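Local coordinates for separin (Saccharomyces cerevisiae, PDB 5U1T), which is the caspase-like cysteine protease that cleaves the Scc1 subunit of cohesin at anaphase onset and is held inactive by securin for most of the cell cycle, at residues 322-327 with 368-373; 743-748 with 792-797; 1263-1268 with 1333-1338; 1356-1361 with 1378-1383. One frame throughout, in Å; residues are numbered along the deposited sequence.

Contact 1. Residues 322-327 with 368-373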
# COMPACT_ATOMS: atom_id res chain seq x y z
N THR A 322 41.29 -37.40 43.47
CA THR A 322 41.26 -36.01 43.92
C THR A 322 39.88 -35.48 44.25
O THR A 322 39.69 -34.81 45.24
CB THR A 322 41.78 -35.12 42.81
OG1 THR A 322 41.05 -35.43 41.62
CG2 THR A 322 43.22 -35.39 42.55
N LEU A 323 38.94 -35.75 43.36
CA LEU A 323 37.58 -35.32 43.56
C LEU A 323 37.08 -35.85 44.86
O LEU A 323 36.49 -35.13 45.66
CB LEU A 323 36.73 -35.89 42.45
CG LEU A 323 36.96 -35.45 41.01
CD1 LEU A 323 36.11 -36.24 40.04
CD2 LEU A 323 36.72 -33.97 40.86
N LYS A 324 37.33 -37.12 45.08
CA LYS A 324 36.83 -37.78 46.29
C LYS A 324 37.21 -37.01 47.56
O LYS A 324 36.39 -36.84 48.47
CB LYS A 324 37.35 -39.21 46.37
CG LYS A 324 37.02 -39.89 47.67
CD LYS A 324 35.53 -39.91 47.91
CE LYS A 324 35.20 -40.44 49.28
NZ LYS A 324 33.77 -40.81 49.37
N CYS A 325 38.46 -36.57 47.62
CA CYS A 325 38.91 -35.73 48.71
C CYS A 325 38.20 -34.38 48.69
O CYS A 325 37.76 -33.89 49.73
CB CYS A 325 40.42 -35.54 48.63
SG CYS A 325 41.31 -37.09 48.74
N LEU A 326 38.10 -33.80 47.50
CA LEU A 326 37.41 -32.52 47.31
C LEU A 326 36.00 -32.52 47.88
O LEU A 326 35.58 -31.56 48.54
CB LEU A 326 37.38 -32.16 45.83
CG LEU A 326 38.63 -31.46 45.31
CD1 LEU A 326 39.82 -32.38 45.37
CD2 LEU A 326 38.40 -30.96 43.89
N VAL A 327 35.27 -33.61 47.64
CA VAL A 327 33.94 -33.80 48.20
C VAL A 327 34.01 -33.83 49.73
O VAL A 327 33.19 -33.21 50.41
CB VAL A 327 33.29 -35.10 47.72
CG1 VAL A 327 31.95 -35.29 48.39
CG2 VAL A 327 33.14 -35.11 46.21
N ALA A 368 32.40 -39.92 37.22
CA ALA A 368 31.25 -39.15 36.77
C ALA A 368 30.33 -38.85 37.94
O ALA A 368 29.92 -37.71 38.15
CB ALA A 368 30.51 -39.88 35.68
N ALA A 369 30.01 -39.89 38.71
CA ALA A 369 29.17 -39.74 39.89
C ALA A 369 29.85 -38.86 40.93
O ALA A 369 29.19 -38.04 41.57
CB ALA A 369 28.85 -41.10 40.47
N LEU A 370 31.15 -39.05 41.11
CA LEU A 370 31.93 -38.25 42.05
C LEU A 370 31.83 -36.78 41.68
O LEU A 370 31.70 -35.90 42.54
CB LEU A 370 33.40 -38.69 42.05
CG LEU A 370 33.83 -39.70 43.11
CD1 LEU A 370 35.21 -40.25 42.78
CD2 LEU A 370 33.84 -39.06 44.49
N LEU A 371 31.87 -36.52 40.38
CA LEU A 371 31.79 -35.17 39.85
C LEU A 371 30.43 -34.57 40.17
O LEU A 371 30.36 -33.44 40.65
CB LEU A 371 32.04 -35.18 38.34
CG LEU A 371 31.74 -33.91 37.56
CD1 LEU A 371 32.33 -32.72 38.25
CD2 LEU A 371 32.31 -34.02 36.17
N SER A 372 29.36 -35.31 39.93
CA SER A 372 28.02 -34.79 40.15
C SER A 372 27.82 -34.45 41.61
O SER A 372 27.20 -33.45 41.95
CB SER A 372 26.95 -35.78 39.72
OG SER A 372 25.67 -35.31 40.13
N GLU A 373 28.36 -35.30 42.46
CA GLU A 373 28.25 -35.09 43.90
C GLU A 373 29.01 -33.84 44.35
O GLU A 373 28.47 -33.04 45.11
CB GLU A 373 28.75 -36.34 44.64
CG GLU A 373 28.80 -36.19 46.14
CD GLU A 373 29.31 -37.45 46.82
OE1 GLU A 373 29.49 -38.47 46.11
OE2 GLU A 373 29.53 -37.43 48.06
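Lys324 and Leu370 bring their CA atoms to 6.5 Å, and about one turn further along Val327 and Glu373 stand 7.2 Å apart between CA atoms, so the two helical segments keep step with each other. Their short axes approach to 9.4 Å and run in nearly the same sense, 27° apart. CD2 of Leu370 sits 3.7 Å from CA of Lys324, close against that helix's backbone, and the two side chains cross at about a right angle. The lysine chain bends at chi2 (57°), and its CD lies 3.9 Å from the same CD2 of Leu370. Leu323 CD1 meets CB of Leu370 at 4.2 Å, an apolar approach at a slant. Helices 319-336 and 365-384 are next-but-one neighbours in the sequence, separated by helix 342-357, and their near-parallel pairing is consistent with a stacked, alpha-solenoid-like array. Leu323 and Val327 extend the same apolar seam onto Leu374. Val327 also turns CG1 anti to its backbone N, 177° at chi1, and this methyl lies 3.8 Å from CD of Glu373, whose extended chain crosses it at about a right angle. Lys324 NZ stays 5.6 Å from Glu373 OE2, so any attraction between them is long-range; the amine makes a weak hydrogen bond to Met286 O.

Contact 2. Residues 743-748 with 792-797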
# COMPACT_ATOMS: atom_id res chain seq x y z
N PHE A 743 8.14 5.50 -5.94
CA PHE A 743 7.84 5.57 -7.38
C PHE A 743 6.40 6.00 -7.69
O PHE A 743 6.16 6.62 -8.72
CB PHE A 743 8.12 4.22 -8.05
CG PHE A 743 9.57 3.94 -8.25
CD1 PHE A 743 10.40 4.90 -8.81
CD2 PHE A 743 10.12 2.74 -7.86
CE1 PHE A 743 11.76 4.65 -8.98
CE2 PHE A 743 11.48 2.48 -8.02
CZ PHE A 743 12.31 3.44 -8.58
N ASN A 744 5.46 5.67 -6.82
CA ASN A 744 4.08 6.09 -6.98
C ASN A 744 3.91 7.60 -6.82
O ASN A 744 3.17 8.22 -7.59
CB ASN A 744 3.18 5.37 -5.97
CG ASN A 744 2.41 4.22 -6.58
OD1 ASN A 744 2.36 4.07 -7.80
ND2 ASN A 744 1.79 3.41 -5.74
N GLU A 745 4.58 8.18 -5.84
CA GLU A 745 4.45 9.61 -5.64
C GLU A 745 5.29 10.38 -6.64
O GLU A 745 4.97 11.51 -7.01
CB GLU A 745 4.83 10.00 -4.21
CG GLU A 745 3.69 9.76 -3.27
CD GLU A 745 2.75 10.94 -3.20
OE1 GLU A 745 1.53 10.75 -3.31
OE2 GLU A 745 3.25 12.06 -3.02
N SER A 746 6.37 9.74 -7.08
CA SER A 746 7.22 10.34 -8.08
C SER A 746 6.48 10.49 -9.41
O SER A 746 6.70 11.44 -10.16
CB SER A 746 8.48 9.53 -8.26
OG SER A 746 9.40 10.27 -9.04
N ALA A 747 5.60 9.54 -9.69
CA ALA A 747 4.71 9.65 -10.84
C ALA A 747 3.82 10.89 -10.71
O ALA A 747 3.69 11.67 -11.66
CB ALA A 747 3.85 8.39 -10.99
N LYS A 748 3.23 11.08 -9.53
CA LYS A 748 2.33 12.19 -9.25
C LYS A 748 3.06 13.53 -9.41
O LYS A 748 2.53 14.47 -10.00
CB LYS A 748 1.75 12.06 -7.84
CG LYS A 748 0.41 12.73 -7.60
CD LYS A 748 -0.02 12.64 -6.13
CE LYS A 748 -1.43 13.17 -5.91
NZ LYS A 748 -2.46 12.21 -6.38
N LEU A 792 -1.30 -0.36 -4.80
CA LEU A 792 -1.57 -0.96 -6.10
C LEU A 792 -2.74 -0.30 -6.76
O LEU A 792 -2.78 -0.19 -7.98
CB LEU A 792 -1.84 -2.46 -5.96
CG LEU A 792 -1.93 -3.26 -7.26
CD1 LEU A 792 -0.81 -2.86 -8.24
CD2 LEU A 792 -1.89 -4.75 -6.96
N SER A 793 -3.71 0.12 -5.96
CA SER A 793 -4.88 0.80 -6.49
C SER A 793 -4.47 2.20 -6.91
O SER A 793 -4.95 2.71 -7.91
CB SER A 793 -6.02 0.84 -5.46
OG SER A 793 -5.55 1.27 -4.20
N PHE A 794 -3.55 2.79 -6.16
CA PHE A 794 -3.02 4.12 -6.45
C PHE A 794 -2.38 4.14 -7.83
O PHE A 794 -2.64 5.03 -8.63
CB PHE A 794 -2.00 4.54 -5.38
CG PHE A 794 -1.31 5.86 -5.64
CD1 PHE A 794 -0.35 5.99 -6.65
CD2 PHE A 794 -1.60 6.96 -4.86
CE1 PHE A 794 0.29 7.20 -6.89
CE2 PHE A 794 -0.95 8.18 -5.08
CZ PHE A 794 -0.01 8.29 -6.10
N SER A 795 -1.52 3.15 -8.10
CA SER A 795 -0.79 3.17 -9.35
C SER A 795 -1.73 2.93 -10.54
O SER A 795 -1.49 3.49 -11.59
CB SER A 795 0.35 2.15 -9.32
OG SER A 795 -0.14 0.87 -9.61
N PHE A 796 -2.81 2.17 -10.39
CA PHE A 796 -3.83 2.16 -11.45
C PHE A 796 -4.52 3.52 -11.64
O PHE A 796 -4.60 4.02 -12.76
CB PHE A 796 -4.88 1.08 -11.20
CG PHE A 796 -4.47 -0.28 -11.69
CD1 PHE A 796 -4.55 -0.60 -13.04
CD2 PHE A 796 -3.99 -1.24 -10.80
CE1 PHE A 796 -4.16 -1.85 -13.51
CE2 PHE A 796 -3.60 -2.48 -11.25
CZ PHE A 796 -3.68 -2.80 -12.61
N PHE A 797 -5.03 4.11 -10.56
CA PHE A 797 -5.53 5.47 -10.59
C PHE A 797 -4.53 6.41 -11.31
O PHE A 797 -4.89 7.12 -12.25
CB PHE A 797 -5.81 5.99 -9.17
CG PHE A 797 -6.82 5.17 -8.40
CD1 PHE A 797 -7.65 4.26 -9.03
CD2 PHE A 797 -6.94 5.34 -7.02
CE1 PHE A 797 -8.58 3.51 -8.29
CE2 PHE A 797 -7.86 4.60 -6.28
CZ PHE A 797 -8.69 3.69 -6.91
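Phe794 projects its ring against Asn744, and the course of that ring accounts for most of the contact. The helical segments run 24° from parallel, with CA of Asn744 and CA of Ser795 6.2 Å apart. At Phe794, CG is anti to the backbone N (chi1 175°), on a side chain whose first bond already points at the facing helix. CB comes first, 4.0 Å from ND2 of Asn744, and CG of the ring has the same amide nitrogen as a neighbour. Next, CD1 lies 3.3 Å from CG of Asn744; the two side chains run alongside one another, pointing opposite ways, amide and ring planes 40° apart. CE1 carries the ring edge to the backbone, 3.1 Å from the Asn744 O atom, which lies near the ring plane. At the far end CZ has Glu745 OE1 4.0 Å away and, again at the edge, CD of Lys748 at 4.4 Å. The amide oxygen OD1 of Asn744 faces CB of Ser795 at 3.2 Å, while ND2 is hydrogen-bonded to Ser791 O, which fixes the amide's position. Helices 729-752 and 782-805 are next-but-one in the helical domain, and the intervening helix 756-775 packs on both, through Ala766 on Asn744 and Gln767 on Ser795. With Asn744 O at its edge, the ring probably gains a modest electrostatic attraction through its slightly positive C-H rim, but with no polar bond between the segments the contact is mainly van der Waals packing of the ring on the asparagine.

Contact 3. Residues 1263-1268 with 1333-1338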
# COMPACT_ATOMS: atom_id res chain seq x y z
N TYR A 1263 -18.02 48.39 -54.04
CA TYR A 1263 -18.15 49.50 -53.10
C TYR A 1263 -19.12 50.57 -53.58
O TYR A 1263 -19.88 51.09 -52.78
CB TYR A 1263 -16.79 50.12 -52.79
CG TYR A 1263 -16.05 49.35 -51.72
CD1 TYR A 1263 -16.50 49.34 -50.40
CD2 TYR A 1263 -14.92 48.61 -52.04
CE1 TYR A 1263 -15.83 48.62 -49.43
CE2 TYR A 1263 -14.25 47.88 -51.07
CZ TYR A 1263 -14.70 47.90 -49.77
OH TYR A 1263 -14.01 47.17 -48.84
N GLU A 1264 -19.11 50.89 -54.87
CA GLU A 1264 -20.07 51.86 -55.37
C GLU A 1264 -21.47 51.34 -55.07
O GLU A 1264 -22.31 52.06 -54.52
CB GLU A 1264 -19.88 52.11 -56.85
CG GLU A 1264 -21.12 52.64 -57.60
CD GLU A 1264 -21.06 52.30 -59.11
OE1 GLU A 1264 -20.11 51.59 -59.53
OE2 GLU A 1264 -21.95 52.74 -59.89
N ILE A 1265 -21.70 50.07 -55.37
CA ILE A 1265 -23.00 49.47 -55.08
C ILE A 1265 -23.40 49.58 -53.59
O ILE A 1265 -24.54 49.93 -53.29
CB ILE A 1265 -23.03 48.01 -55.54
CG1 ILE A 1265 -23.00 47.97 -57.07
CG2 ILE A 1265 -24.27 47.30 -55.00
CD1 ILE A 1265 -22.51 46.69 -57.63
N LEU A 1266 -22.47 49.33 -52.67
CA LEU A 1266 -22.76 49.52 -51.25
C LEU A 1266 -23.05 50.99 -50.91
O LEU A 1266 -23.90 51.29 -50.05
CB LEU A 1266 -21.61 48.98 -50.39
CG LEU A 1266 -21.42 47.46 -50.35
CD1 LEU A 1266 -20.34 47.02 -49.33
CD2 LEU A 1266 -22.74 46.74 -50.08
N HIS A 1267 -22.34 51.89 -51.60
CA HIS A 1267 -22.43 53.33 -51.35
C HIS A 1267 -23.82 53.85 -51.65
O HIS A 1267 -24.37 54.64 -50.90
CB HIS A 1267 -21.39 54.09 -52.17
CG HIS A 1267 -21.27 55.54 -51.83
ND1 HIS A 1267 -20.33 56.36 -52.40
CD2 HIS A 1267 -21.97 56.32 -50.96
CE1 HIS A 1267 -20.45 57.58 -51.90
NE2 HIS A 1267 -21.44 57.59 -51.04
N GLN A 1268 -24.40 53.38 -52.75
CA GLN A 1268 -25.65 53.95 -53.19
C GLN A 1268 -26.87 53.23 -52.61
O GLN A 1268 -27.98 53.74 -52.71
CB GLN A 1268 -25.71 53.96 -54.72
CG GLN A 1268 -25.98 52.61 -55.36
CD GLN A 1268 -25.99 52.67 -56.91
OE1 GLN A 1268 -25.03 52.22 -57.58
NE2 GLN A 1268 -27.09 53.22 -57.48
N SER A 1333 -33.45 45.19 -53.78
CA SER A 1333 -33.75 44.99 -55.20
C SER A 1333 -32.54 45.40 -56.02
O SER A 1333 -32.08 44.66 -56.89
CB SER A 1333 -34.97 45.79 -55.61
OG SER A 1333 -35.81 45.98 -54.48
N MET A 1334 -32.01 46.56 -55.69
CA MET A 1334 -30.86 47.11 -56.39
C MET A 1334 -29.56 46.34 -56.05
O MET A 1334 -28.74 46.11 -56.94
CB MET A 1334 -30.73 48.59 -56.05
CG MET A 1334 -30.20 49.47 -57.15
SD MET A 1334 -31.15 49.39 -58.70
CE MET A 1334 -32.83 49.46 -58.04
N LEU A 1335 -29.38 45.93 -54.79
CA LEU A 1335 -28.24 45.09 -54.45
C LEU A 1335 -28.24 43.87 -55.34
O LEU A 1335 -27.24 43.55 -55.98
CB LEU A 1335 -28.27 44.64 -52.99
CG LEU A 1335 -27.94 45.61 -51.86
CD1 LEU A 1335 -27.85 44.88 -50.53
CD2 LEU A 1335 -26.65 46.37 -52.15
N HIS A 1336 -29.38 43.20 -55.36
CA HIS A 1336 -29.60 41.99 -56.14
C HIS A 1336 -29.21 42.17 -57.60
O HIS A 1336 -28.35 41.45 -58.11
CB HIS A 1336 -31.08 41.58 -56.00
CG HIS A 1336 -31.56 40.57 -57.00
ND1 HIS A 1336 -32.90 40.41 -57.29
CD2 HIS A 1336 -30.90 39.66 -57.75
CE1 HIS A 1336 -33.04 39.46 -58.20
NE2 HIS A 1336 -31.84 38.99 -58.50
N VAL A 1337 -29.84 43.15 -58.25
CA VAL A 1337 -29.66 43.37 -59.67
C VAL A 1337 -28.23 43.75 -60.01
O VAL A 1337 -27.62 43.14 -60.88
CB VAL A 1337 -30.61 44.47 -60.20
CG1 VAL A 1337 -30.16 44.97 -61.56
CG2 VAL A 1337 -32.04 43.96 -60.26
N GLN A 1338 -27.71 44.76 -59.32
CA GLN A 1338 -26.37 45.27 -59.62
C GLN A 1338 -25.24 44.29 -59.27
O GLN A 1338 -24.24 44.22 -59.97
CB GLN A 1338 -26.15 46.61 -58.89
CG GLN A 1338 -26.86 47.80 -59.52
CD GLN A 1338 -27.05 48.98 -58.54
OE1 GLN A 1338 -26.56 48.94 -57.41
NE2 GLN A 1338 -27.76 50.01 -58.97
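Ile1265 and Leu1335 meet in an antiparallel helix-to-helix packing within the peptidase C50 family region, a contact whose middle is buried while its glutamine end is more open. The short axes pass 10.1 Å apart with their directions at 166°, and CA of Ile1265 is 6.9 Å from CA of Leu1335. CG2 of Ile1265, set anti to the backbone N, touches CD2 of Leu1335 at 3.8 Å, the two side chains crossing obliquely; CD2 of Leu1266 reaches the same leucine methyl at 4.4 Å. Helix 1252-1269 is thereby joined to helix 1332-1347, the last helix before strand 1353-1362, while Leu1335 also packs on Ile1311 of helix 1303-1320. Beyond the leucine, Ile1265 lies against Gln1338 with the two side chains headed in contrary senses: its CD1 lies 3.9 Å from CB of Gln1338, and its CG1 is 3.7 Å from the amide OE1. An alanine at Ile1265 would probably open a gap here, leaving Leu1335 CD2 and Gln1338 CB without the methyl and methylene groups they now pack against. At the open end Gln1268 and Gln1338 reach toward each other tip to tip, NE2 of Gln1268 being 3.6 Å from NE2 of Gln1338, with amide planes 42° apart. The pair makes van der Waals contact rather than a hydrogen bond; OE1 of Gln1338 is instead bonded by Asn1269 ND2, just past the first segment.

Contact 4. Residues 1356-1361 with 1378-1383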
# COMPACT_ATOMS: atom_id res chain seq x y z
N PHE A 1356 -4.19 23.83 -56.72
CA PHE A 1356 -3.77 22.53 -57.21
C PHE A 1356 -4.37 21.37 -56.42
O PHE A 1356 -4.64 20.30 -56.96
CB PHE A 1356 -2.25 22.48 -57.18
CG PHE A 1356 -1.67 21.16 -57.63
CD1 PHE A 1356 -1.47 20.13 -56.72
CD2 PHE A 1356 -1.29 20.98 -58.97
CE1 PHE A 1356 -0.93 18.92 -57.13
CE2 PHE A 1356 -0.73 19.78 -59.40
CZ PHE A 1356 -0.56 18.74 -58.48
N HIS A 1357 -4.55 21.58 -55.12
CA HIS A 1357 -4.97 20.52 -54.21
C HIS A 1357 -5.51 21.11 -52.93
O HIS A 1357 -5.15 22.22 -52.55
CB HIS A 1357 -3.80 19.56 -53.92
CG HIS A 1357 -4.17 18.39 -53.07
ND1 HIS A 1357 -4.98 17.37 -53.51
CD2 HIS A 1357 -3.84 18.08 -51.79
CE1 HIS A 1357 -5.14 16.48 -52.55
NE2 HIS A 1357 -4.46 16.89 -51.49
N THR A 1358 -6.38 20.37 -52.27
CA THR A 1358 -6.94 20.81 -51.00
C THR A 1358 -6.63 19.85 -49.89
O THR A 1358 -7.05 18.69 -49.92
CB THR A 1358 -8.45 20.96 -51.10
OG1 THR A 1358 -8.75 21.96 -52.08
CG2 THR A 1358 -9.03 21.35 -49.76
N PHE A 1359 -5.90 20.34 -48.89
CA PHE A 1359 -5.69 19.58 -47.67
C PHE A 1359 -6.76 19.93 -46.64
O PHE A 1359 -6.91 21.10 -46.27
CB PHE A 1359 -4.28 19.83 -47.11
CG PHE A 1359 -3.19 19.20 -47.94
CD1 PHE A 1359 -3.01 17.83 -47.95
CD2 PHE A 1359 -2.34 19.99 -48.69
CE1 PHE A 1359 -2.02 17.25 -48.69
CE2 PHE A 1359 -1.33 19.42 -49.45
CZ PHE A 1359 -1.18 18.05 -49.45
N LEU A 1360 -7.52 18.93 -46.23
CA LEU A 1360 -8.45 19.08 -45.11
C LEU A 1360 -7.83 18.61 -43.81
O LEU A 1360 -7.67 17.40 -43.58
CB LEU A 1360 -9.74 18.31 -45.35
CG LEU A 1360 -10.67 18.73 -46.47
CD1 LEU A 1360 -11.86 17.80 -46.49
CD2 LEU A 1360 -11.09 20.16 -46.24
N VAL A 1361 -7.46 19.55 -42.95
CA VAL A 1361 -7.08 19.20 -41.60
C VAL A 1361 -8.34 18.87 -40.82
O VAL A 1361 -9.06 19.77 -40.39
CB VAL A 1361 -6.32 20.32 -40.93
CG1 VAL A 1361 -5.93 19.93 -39.51
CG2 VAL A 1361 -5.11 20.69 -41.75
N LYS A 1378 -17.16 17.22 -53.59
CA LYS A 1378 -17.09 15.93 -54.26
C LYS A 1378 -16.29 15.90 -55.57
O LYS A 1378 -15.85 14.83 -56.01
CB LYS A 1378 -18.51 15.39 -54.50
CG LYS A 1378 -19.23 15.94 -55.68
CD LYS A 1378 -20.72 15.67 -55.52
CE LYS A 1378 -21.53 16.24 -56.71
NZ LYS A 1378 -23.00 16.49 -56.40
N ASP A 1379 -16.07 17.05 -56.18
CA ASP A 1379 -15.29 17.08 -57.42
C ASP A 1379 -13.87 17.61 -57.21
O ASP A 1379 -13.14 17.81 -58.17
CB ASP A 1379 -16.02 17.93 -58.47
CG ASP A 1379 -17.36 17.32 -58.90
OD1 ASP A 1379 -17.43 16.08 -59.06
OD2 ASP A 1379 -18.34 18.07 -59.06
N LEU A 1380 -13.47 17.80 -55.96
CA LEU A 1380 -12.16 18.39 -55.66
C LEU A 1380 -11.08 17.34 -55.38
O LEU A 1380 -11.36 16.28 -54.85
CB LEU A 1380 -12.26 19.35 -54.46
CG LEU A 1380 -13.11 20.64 -54.50
CD1 LEU A 1380 -12.53 21.68 -53.56
CD2 LEU A 1380 -13.25 21.20 -55.88
N SER A 1381 -9.84 17.64 -55.74
CA SER A 1381 -8.73 16.80 -55.31
C SER A 1381 -8.44 17.04 -53.85
O SER A 1381 -7.93 18.09 -53.48
CB SER A 1381 -7.48 17.08 -56.13
OG SER A 1381 -6.34 16.53 -55.48
N ILE A 1382 -8.72 16.04 -53.01
CA ILE A 1382 -8.59 16.22 -51.57
C ILE A 1382 -7.92 15.04 -50.87
O ILE A 1382 -8.26 13.88 -51.12
CB ILE A 1382 -9.98 16.45 -50.92
CG1 ILE A 1382 -10.64 17.71 -51.47
CG2 ILE A 1382 -9.87 16.50 -49.40
CD1 ILE A 1382 -12.05 17.90 -50.97
N THR A 1383 -6.97 15.34 -49.99
CA THR A 1383 -6.57 14.39 -48.95
C THR A 1383 -6.83 15.01 -47.59
O THR A 1383 -6.80 16.22 -47.44
CB THR A 1383 -5.09 13.98 -49.06
OG1 THR A 1383 -4.26 15.14 -49.19
CG2 THR A 1383 -4.87 13.09 -50.26
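Phe1356 O comes only within 4.4 Å of Ser1381 CB, and the polar pairing begins at the next residue. At His1357, chi1 of -176° sets CG anti to the backbone N; the ring then lies beside residues 1381-1383. ND1 of His1357 is hydrogen-bonded to OG of Ser1381 at 2.5 Å, with either atom a possible donor, and NE2 donates its N-H to OG1 of Thr1383 at 2.9 Å and 167°, the hydroxyl lying nearly in the ring plane. An alanine in place of His1357 would remove the ring that links the two hydroxyls; Ser1381 OG would probably lose its partner here, while Thr1383 OG1 would probably keep just its bond to Gly1589 O of those described. Thr1358 opens the parallel pairing: its N bonds to Ser1381 O at 3.0 Å, nearly in line with the carbonyl (170°), and its O receives a weak bond from Thr1383 N at 3.4 Å. Phe1359 lays its ring beside Thr1383, pointing the same way, while CD2 of His1357 stands 3.5 Å above the ring's centre. Leu1360 continues the pairing, its N bonding to Thr1383 O at 3.1 Å and its CD1 meeting CG2 of Ile1382 at 3.8 Å. Strand 1353-1362 lies between the parallel strands 1382-1385 and 1132-1139 in a mixed sheet. Because a carbonyl can only accept, the Thr1383 hydroxyl accepts the histidine N-H and donates its own hydrogen to Gly1589 O, which gives the buried polar group a defined donor-acceptor direction.

How the contacts relate
The four contacts come in series along an elongated chain. Contacts 1 and 2 each join next-but-one helices in the helical portion, 74 Å apart between centres, whereas contacts 3 and 4 both fall within the peptidase C50 range. Contact 1 lies about 143 Å from contact 3, centre to centre, on the opposite side of the chain's centre; contact 2 is near that centre, 46 Å from contact 4. Contacts 3 and 4 are the closest pair, 34 Å between centres and about 24 Å between nearest atoms, linked by helix 1332-1347 leading into strand 1353-1362. All lie away from Cys1497, the catalytic cysteine inferred by similarity.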